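Local coordinates for protein rhamnonate dehydratase (Gibberella zeae PH-1, PDB 3FXG) that probably catalyses the magnesium-dependent dehydration of L-rhamnonate to its 2-keto-3-deoxy sugar acid, as an octameric member of the enolase superfamily, at residues A[271-276]-A[284-289]; A[254-259]-A[290-295]. All coordinates share one frame; numbering follows the deposited sequence.

Overall arrangement
Both contacts belong to the beta/alpha barrel of the enolase C-terminal domain and lie side by side, their centres about 4 Å apart. Along the chain, segment 254-259 comes first, followed by 271-276, 284-289 and 290-295, so both segments of interaction 1 fall between those of interaction 2. Strands 270-273 and 294-295 are parallel neighbours in the barrel sheet, joined through helix 279-287. Leu292 CD1 packs on both Thr273 CG2 and Leu286 CG, which makes one apolar layer of the two contacts. The magnesium site lies just past strand 270-273, at Glu275, while the outer side of both contacts meets a second subunit.

Interaction 1 (A[271-276]-A[284-289]); sequences FTTGEH and RKLVEG. With MG (magnesium ion), chain I.
Strand 270-273, helix 279-287 and strand 294-295 form a right-handed beta-alpha-beta crossover of the enolase-superfamily barrel, and here Leu286 of the helix packs against Thr273 and Gly274 where the chain leads on from the strand to the magnesium site. The contact is small and wholly apolar. One methyl of Leu286 does the work: CD2 lies 3.8 Å from Gly274 CA and 3.9 Å from Thr273 CG2. The leucine points its CB at the strand, with CG anti to the carbonyl carbon (chi1 -83°), and its side chain crosses that of Thr273 at about a right angle. With OG1 of Thr273 anti to the backbone N (chi1 -172°), CG2 sits between the backbone N and the carbonyl carbon and meets the leucine methyl. Gly274 has a positive phi at which a CB would press on the carbonyl O of Thr273, and its bare CA is what Leu286 CD2 touches.

The next residue faces the other way: Glu275 directs its CB away from the helix and reaches the magnesium ion, which Asp222 and Glu248 also bind, along with two waters. At the end of the helix, Lys285 NZ forms a 3.0 Å salt bridge with Glu288 OE1, on the syn side of the carboxylate and 17° out of its plane. That lysine also pairs with Asp257 of the second subunit, so the ammonium probably divides its charge between Glu288, just past the end of the helix, and the interface. The metal is held by one carboxylate oxygen of Glu275: OE2 stands 2.2 Å from the magnesium ion, whereas OE1 lies 3.4 Å from it.

Interaction 2 (A[254-259]-A[290-295]); sequences DDTDGF and RNLDII
The Phe259 ring carries the Leu292 methyl CD2 over the centre of one face, a CH-pi contact with CD2 3.7 Å from the ring centroid and only 6° off the normal. The two side chains cross at about a right angle, and CD2 alone of the leucine atoms lies over the ring. Its other branch, CD1, reaches 4.1 Å to Thr256 CG2, and the two methyls thus bridge the start of helix 259-265 and the turn before it. In Thr256, OG1 stands beside the backbone N (chi1 -69°), which puts CG2 anti to that N, where it meets the leucine. Beside the ring, Phe259 CB rests 4.1 Å from Asn291 CB.

A water links the polar parts: it donates to Thr256 O at 2.8 Å and accepts from Asn291 ND2 at 3.3 Å. OD1 hydrogen-bonds Arg264 of the fourth subunit, so the amide is held by its N through the water to the 254-259 loop and by its O to the assembly. Asn291 O, by contrast, is buried here without a polar partner. The join between the two segments is therefore mainly apolar, with one water carrying the polar link between them.

Interaction 1 (A[271-276]-A[284-289])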
ATOM      1  N   PHE A 271      21.106  -9.096   6.285  1.00 10.20           N
ATOM      2  CA  PHE A 271      21.702  -8.619   5.043  1.00  8.76           C
ATOM      3  C   PHE A 271      22.240  -7.213   5.265  1.00  8.21           C
ATOM      4  O   PHE A 271      21.646  -6.432   6.011  1.00 10.30           O
ATOM      5  CB  PHE A 271      20.655  -8.617   3.929  1.00 10.54           C
ATOM      6  CG  PHE A 271      20.211  -9.992   3.538  1.00 11.73           C
ATOM      7  CD1 PHE A 271      20.970 -10.752   2.653  1.00  9.67           C
ATOM      8  CD2 PHE A 271      19.083 -10.560   4.119  1.00 10.50           C
ATOM      9  CE1 PHE A 271      20.615 -12.066   2.354  1.00 12.09           C
ATOM     10  CE2 PHE A 271      18.717 -11.875   3.829  1.00 11.43           C
ATOM     11  CZ  PHE A 271      19.488 -12.629   2.945  1.00 10.78           C
ATOM     12  N   THR A 272      23.364  -6.896   4.627  1.00  8.89           N
ATOM     13  CA  THR A 272      23.980  -5.581   4.772  1.00  9.70           C
ATOM     14  C   THR A 272      24.468  -5.077   3.419  1.00 11.04           C
ATOM     15  O   THR A 272      24.559  -5.841   2.459  1.00 11.67           O
ATOM     16  CB  THR A 272      25.201  -5.630   5.724  1.00 10.35           C
ATOM     17  OG1 THR A 272      26.311  -6.235   5.046  1.00 11.87           O
ATOM     18  CG2 THR A 272      24.880  -6.453   6.973  1.00  9.58           C
ATOM     19  N   THR A 273      24.776  -3.786   3.351  1.00 11.53           N
ATOM     20  CA  THR A 273      25.283  -3.182   2.124  1.00 11.18           C
ATOM     21  C   THR A 273      25.549  -1.706   2.377  1.00 11.84           C
ATOM     22  O   THR A 273      25.329  -1.214   3.488  1.00 11.35           O
ATOM     23  CB  THR A 273      24.269  -3.313   0.961  1.00 12.82           C
ATOM     24  OG1 THR A 273      24.875  -2.872  -0.257  1.00 12.95           O
ATOM     25  CG2 THR A 273      23.027  -2.459   1.229  1.00 12.90           C
ATOM     26  N   GLY A 274      26.042  -1.009   1.357  1.00 11.67           N
ATOM     27  CA  GLY A 274      26.275   0.416   1.501  1.00 11.51           C
ATOM     28  C   GLY A 274      27.652   0.985   1.206  1.00 12.33           C
ATOM     29  O   GLY A 274      27.778   2.196   1.057  1.00 12.05           O
ATOM     30  N   GLU A 275      28.686   0.154   1.109  1.00 12.42           N
ATOM     31  CA  GLU A 275      30.009   0.711   0.856  1.00 13.33           C
ATOM     32  C   GLU A 275      30.097   1.433  -0.484  1.00 12.78           C
ATOM     33  O   GLU A 275      30.964   2.283  -0.675  1.00 12.45           O
ATOM     34  CB  GLU A 275      31.097  -0.361   0.978  1.00 15.37           C
ATOM     35  CG  GLU A 275      31.076  -1.469  -0.050  1.00 20.26           C
ATOM     36  CD  GLU A 275      32.023  -2.598   0.333  1.00 24.67           C
ATOM     37  OE1 GLU A 275      32.915  -2.945  -0.475  1.00 24.29           O
ATOM     38  OE2 GLU A 275      31.870  -3.133   1.455  1.00 25.51           O
ATOM     39  N   HIS A 276      29.188   1.121  -1.402  1.00 11.43           N
ATOM     40  CA  HIS A 276      29.192   1.799  -2.690  1.00 13.01           C
ATOM     41  C   HIS A 276      27.974   2.697  -2.895  1.00 11.44           C
ATOM     42  O   HIS A 276      27.498   2.874  -4.014  1.00 12.30           O
ATOM     43  CB  HIS A 276      29.327   0.787  -3.825  1.00 12.31           C
ATOM     44  CG  HIS A 276      30.618   0.031  -3.791  1.00 15.05           C
ATOM     45  ND1 HIS A 276      30.721  -1.244  -3.280  1.00 15.54           N
ATOM     46  CD2 HIS A 276      31.872   0.397  -4.149  1.00 15.44           C
ATOM     47  CE1 HIS A 276      31.984  -1.633  -3.324  1.00 17.28           C
ATOM     48  NE2 HIS A 276      32.702  -0.656  -3.846  1.00 17.49           N
ATOM     49  N   ARG A 284      19.344   7.274   2.738  1.00 11.09           N
ATOM     50  CA  ARG A 284      17.983   7.298   3.268  1.00 11.40           C
ATOM     51  C   ARG A 284      17.197   6.110   2.705  1.00 11.49           C
ATOM     52  O   ARG A 284      16.332   5.545   3.381  1.00 10.79           O
ATOM     53  CB  ARG A 284      17.277   8.615   2.913  1.00 10.98           C
ATOM     54  CG  ARG A 284      16.608   8.646   1.549  1.00 11.56           C
ATOM     55  CD  ARG A 284      16.058  10.045   1.243  1.00 12.43           C
ATOM     56  NE  ARG A 284      15.305  10.076  -0.013  1.00 13.90           N
ATOM     57  CZ  ARG A 284      14.832  11.184  -0.576  1.00 13.67           C
ATOM     58  NH1 ARG A 284      15.034  12.362   0.000  1.00 12.38           N
ATOM     59  NH2 ARG A 284      14.155  11.117  -1.716  1.00 11.81           N
ATOM     60  N   LYS A 285      17.518   5.727   1.472  1.00 11.64           N
ATOM     61  CA  LYS A 285      16.858   4.606   0.808  1.00 13.47           C
ATOM     62  C   LYS A 285      17.193   3.253   1.431  1.00 13.25           C
ATOM     63  O   LYS A 285      16.367   2.340   1.421  1.00 12.06           O
ATOM     64  CB  LYS A 285      17.225   4.582  -0.678  1.00 17.03           C
ATOM     65  CG  LYS A 285      16.422   5.556  -1.516  1.00 23.92           C
ATOM     66  CD  LYS A 285      14.944   5.208  -1.429  1.00 27.77           C
ATOM     67  CE  LYS A 285      14.115   6.038  -2.377  1.00 31.10           C
ATOM     68  NZ  LYS A 285      12.672   5.702  -2.255  1.00 33.35           N
ATOM     69  N   LEU A 286      18.406   3.114   1.951  1.00 11.08           N
ATOM     70  CA  LEU A 286      18.810   1.858   2.571  1.00 11.94           C
ATOM     71  C   LEU A 286      18.126   1.657   3.918  1.00 11.95           C
ATOM     72  O   LEU A 286      17.967   0.526   4.384  1.00 14.36           O
ATOM     73  CB  LEU A 286      20.333   1.809   2.732  1.00 10.51           C
ATOM     74  CG  LEU A 286      21.113   1.374   1.488  1.00  9.78           C
ATOM     75  CD1 LEU A 286      20.783   2.282   0.308  1.00 10.20           C
ATOM     76  CD2 LEU A 286      22.604   1.400   1.796  1.00 10.92           C
ATOM     77  N   VAL A 287      17.723   2.756   4.545  1.00 11.96           N
ATOM     78  CA  VAL A 287      17.037   2.683   5.829  1.00 13.38           C
ATOM     79  C   VAL A 287      15.531   2.506   5.623  1.00 12.95           C
ATOM     80  O   VAL A 287      14.873   1.835   6.415  1.00 14.91           O
ATOM     81  CB  VAL A 287      17.307   3.947   6.679  1.00 14.29           C
ATOM     82  CG1 VAL A 287      16.498   3.902   7.967  1.00 14.55           C
ATOM     83  CG2 VAL A 287      18.793   4.035   7.005  1.00 14.27           C
ATOM     84  N   GLU A 288      14.989   3.100   4.559  1.00 13.23           N
ATOM     85  CA  GLU A 288      13.557   2.977   4.274  1.00 14.29           C
ATOM     86  C   GLU A 288      13.195   1.507   4.095  1.00 14.00           C
ATOM     87  O   GLU A 288      13.847   0.790   3.340  1.00 15.81           O
ATOM     88  CB  GLU A 288      13.174   3.728   2.991  1.00 15.47           C
ATOM     89  CG  GLU A 288      13.488   5.211   2.996  1.00 18.94           C
ATOM     90  CD  GLU A 288      12.993   5.919   1.744  1.00 20.87           C
ATOM     91  OE1 GLU A 288      12.732   5.239   0.728  1.00 20.48           O
ATOM     92  OE2 GLU A 288      12.880   7.163   1.776  1.00 22.37           O
ATOM     93  N   GLY A 289      12.148   1.065   4.782  1.00 14.40           N
ATOM     94  CA  GLY A 289      11.738  -0.322   4.666  1.00 15.22           C
ATOM     95  C   GLY A 289      12.432  -1.201   5.686  1.00 15.54           C
ATOM     96  O   GLY A 289      11.969  -2.301   5.987  1.00 15.32           O
TER
HETATM   97 MG    MG I 501      32.203  -5.303   1.831  1.00 20.55          MG
HETATM   98  O   HOH W   1      34.215  -5.076   3.267  1.00 18.76           O
HETATM   99  O   HOH W   2      31.636  -5.702  -0.347  1.00 22.76           O

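Interaction 2 (A[254-259]-A[290-295])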
ATOM      1  N   ASP A 254      22.822  -0.501  -7.486  1.00 12.08           N
ATOM      2  CA  ASP A 254      21.725   0.054  -8.285  1.00 12.41           C
ATOM      3  C   ASP A 254      20.392  -0.623  -7.981  1.00 12.54           C
ATOM      4  O   ASP A 254      19.355  -0.167  -8.455  1.00 14.33           O
ATOM      5  CB  ASP A 254      21.969  -0.124  -9.790  1.00 11.95           C
ATOM      6  CG  ASP A 254      23.012   0.821 -10.348  1.00 13.31           C
ATOM      7  OD1 ASP A 254      22.989   2.024 -10.009  1.00 14.14           O
ATOM      8  OD2 ASP A 254      23.846   0.357 -11.150  1.00 13.91           O
ATOM      9  N   ASP A 255      20.412  -1.711  -7.215  1.00 12.34           N
ATOM     10  CA  ASP A 255      19.177  -2.439  -6.927  1.00 13.05           C
ATOM     11  C   ASP A 255      18.922  -2.737  -5.450  1.00 13.45           C
ATOM     12  O   ASP A 255      18.623  -3.873  -5.072  1.00 13.79           O
ATOM     13  CB  ASP A 255      19.154  -3.741  -7.749  1.00 12.91           C
ATOM     14  CG  ASP A 255      17.835  -4.512  -7.619  1.00 15.95           C
ATOM     15  OD1 ASP A 255      16.775  -3.880  -7.418  1.00 13.69           O
ATOM     16  OD2 ASP A 255      17.860  -5.758  -7.740  1.00 16.02           O
ATOM     17  N   THR A 256      19.030  -1.717  -4.609  1.00 13.18           N
ATOM     18  CA  THR A 256      18.765  -1.915  -3.190  1.00 13.29           C
ATOM     19  C   THR A 256      17.286  -2.277  -3.003  1.00 13.10           C
ATOM     20  O   THR A 256      16.907  -2.889  -2.000  1.00 11.40           O
ATOM     21  CB  THR A 256      19.154  -0.662  -2.378  1.00 15.39           C
ATOM     22  OG1 THR A 256      20.582  -0.529  -2.391  1.00 15.22           O
ATOM     23  CG2 THR A 256      18.687  -0.781  -0.931  1.00 16.12           C
ATOM     24  N   ASP A 257      16.453  -1.927  -3.982  1.00 13.52           N
ATOM     25  CA  ASP A 257      15.034  -2.268  -3.912  1.00 15.28           C
ATOM     26  C   ASP A 257      14.867  -3.790  -3.834  1.00 14.10           C
ATOM     27  O   ASP A 257      13.887  -4.291  -3.288  1.00 13.50           O
ATOM     28  CB  ASP A 257      14.277  -1.747  -5.143  1.00 17.12           C
ATOM     29  CG  ASP A 257      14.221  -0.228  -5.203  1.00 22.70           C
ATOM     30  OD1 ASP A 257      14.097   0.409  -4.138  1.00 22.86           O
ATOM     31  OD2 ASP A 257      14.284   0.330  -6.321  1.00 27.11           O
ATOM     32  N   GLY A 258      15.836  -4.517  -4.383  1.00 12.64           N
ATOM     33  CA  GLY A 258      15.780  -5.969  -4.374  1.00 12.56           C
ATOM     34  C   GLY A 258      15.809  -6.626  -3.001  1.00 12.66           C
ATOM     35  O   GLY A 258      15.399  -7.779  -2.857  1.00 12.28           O
ATOM     36  N   PHE A 259      16.290  -5.918  -1.988  1.00  9.87           N
ATOM     37  CA  PHE A 259      16.337  -6.503  -0.655  1.00 11.81           C
ATOM     38  C   PHE A 259      14.952  -6.774  -0.081  1.00 12.61           C
ATOM     39  O   PHE A 259      14.800  -7.598   0.817  1.00 10.47           O
ATOM     40  CB  PHE A 259      17.163  -5.623   0.283  1.00 12.53           C
ATOM     41  CG  PHE A 259      18.640  -5.771   0.074  1.00 13.84           C
ATOM     42  CD1 PHE A 259      19.288  -6.947   0.451  1.00 12.39           C
ATOM     43  CD2 PHE A 259      19.368  -4.783  -0.580  1.00 12.91           C
ATOM     44  CE1 PHE A 259      20.639  -7.136   0.173  1.00 12.97           C
ATOM     45  CE2 PHE A 259      20.724  -4.965  -0.865  1.00 11.48           C
ATOM     46  CZ  PHE A 259      21.358  -6.143  -0.489  1.00 10.42           C
ATOM     47  N   ARG A 290      13.551  -0.716   6.218  1.00 13.64           N
ATOM     48  CA  ARG A 290      14.303  -1.460   7.217  1.00 14.73           C
ATOM     49  C   ARG A 290      14.556  -2.893   6.717  1.00 15.45           C
ATOM     50  O   ARG A 290      14.325  -3.872   7.432  1.00 15.53           O
ATOM     51  CB  ARG A 290      13.521  -1.455   8.541  1.00 16.32           C
ATOM     52  CG  ARG A 290      14.320  -1.827   9.787  1.00 23.00           C
ATOM     53  CD  ARG A 290      14.318  -0.718  10.868  1.00 18.93           C
ATOM     54  NE  ARG A 290      12.983  -0.238  11.235  1.00 16.30           N
ATOM     55  CZ  ARG A 290      12.508  -0.190  12.480  1.00 17.11           C
ATOM     56  NH1 ARG A 290      11.285   0.272  12.711  1.00 15.19           N
ATOM     57  NH2 ARG A 290      13.242  -0.619  13.499  1.00 14.53           N
ATOM     58  N   ASN A 291      15.028  -3.002   5.477  1.00 13.30           N
ATOM     59  CA  ASN A 291      15.334  -4.297   4.871  1.00 13.63           C
ATOM     60  C   ASN A 291      16.815  -4.647   4.976  1.00 13.60           C
ATOM     61  O   ASN A 291      17.250  -5.691   4.479  1.00 12.29           O
ATOM     62  CB  ASN A 291      14.919  -4.317   3.398  1.00 14.79           C
ATOM     63  CG  ASN A 291      13.420  -4.345   3.220  1.00 15.22           C
ATOM     64  OD1 ASN A 291      12.726  -5.125   3.870  1.00 14.56           O
ATOM     65  ND2 ASN A 291      12.912  -3.501   2.333  1.00 15.55           N
ATOM     66  N   LEU A 292      17.584  -3.758   5.598  1.00 11.96           N
ATOM     67  CA  LEU A 292      19.015  -3.972   5.793  1.00 13.29           C
ATOM     68  C   LEU A 292      19.318  -3.871   7.283  1.00 13.31           C
ATOM     69  O   LEU A 292      18.975  -2.888   7.935  1.00 13.32           O
ATOM     70  CB  LEU A 292      19.821  -2.937   5.004  1.00 13.59           C
ATOM     71  CG  LEU A 292      19.712  -3.110   3.486  1.00 13.79           C
ATOM     72  CD1 LEU A 292      20.180  -1.856   2.788  1.00 18.20           C
ATOM     73  CD2 LEU A 292      20.527  -4.323   3.045  1.00 12.29           C
ATOM     74  N   ASP A 293      19.955  -4.904   7.819  1.00 13.34           N
ATOM     75  CA  ASP A 293      20.278  -4.954   9.240  1.00 13.49           C
ATOM     76  C   ASP A 293      21.437  -4.050   9.618  1.00 13.08           C
ATOM     77  O   ASP A 293      21.566  -3.646  10.776  1.00 13.43           O
ATOM     78  CB  ASP A 293      20.588  -6.393   9.627  1.00 13.60           C
ATOM     79  CG  ASP A 293      19.425  -7.309   9.355  1.00 14.01           C
ATOM     80  OD1 ASP A 293      18.617  -7.530  10.278  1.00 15.64           O
ATOM     81  OD2 ASP A 293      19.305  -7.784   8.208  1.00 13.65           O
ATOM     82  N   ILE A 294      22.276  -3.739   8.637  1.00 10.96           N
ATOM     83  CA  ILE A 294      23.427  -2.869   8.852  1.00 12.14           C
ATOM     84  C   ILE A 294      23.758  -2.113   7.571  1.00 11.61           C
ATOM     85  O   ILE A 294      23.744  -2.694   6.488  1.00 12.23           O
ATOM     86  CB  ILE A 294      24.693  -3.677   9.236  1.00 12.20           C
ATOM     87  CG1 ILE A 294      24.440  -4.519  10.484  1.00 14.90           C
ATOM     88  CG2 ILE A 294      25.866  -2.725   9.485  1.00 13.58           C
ATOM     89  CD1 ILE A 294      25.634  -5.372  10.880  1.00 15.44           C
ATOM     90  N   ILE A 295      24.037  -0.817   7.682  1.00 12.30           N
ATOM     91  CA  ILE A 295      24.435  -0.060   6.503  1.00 12.91           C
ATOM     92  C   ILE A 295      25.928   0.184   6.685  1.00 13.61           C
ATOM     93  O   ILE A 295      26.394   0.428   7.802  1.00 14.52           O
ATOM     94  CB  ILE A 295      23.636   1.257   6.340  1.00 14.06           C
ATOM     95  CG1 ILE A 295      23.832   2.177   7.540  1.00 14.54           C
ATOM     96  CG2 ILE A 295      22.159   0.920   6.144  1.00 13.84           C
ATOM     97  CD1 ILE A 295      23.185   3.546   7.346  1.00 14.93           C
TER
HETATM   98  O   HOH W   3      14.760  -2.720  -0.236  1.00 30.35           O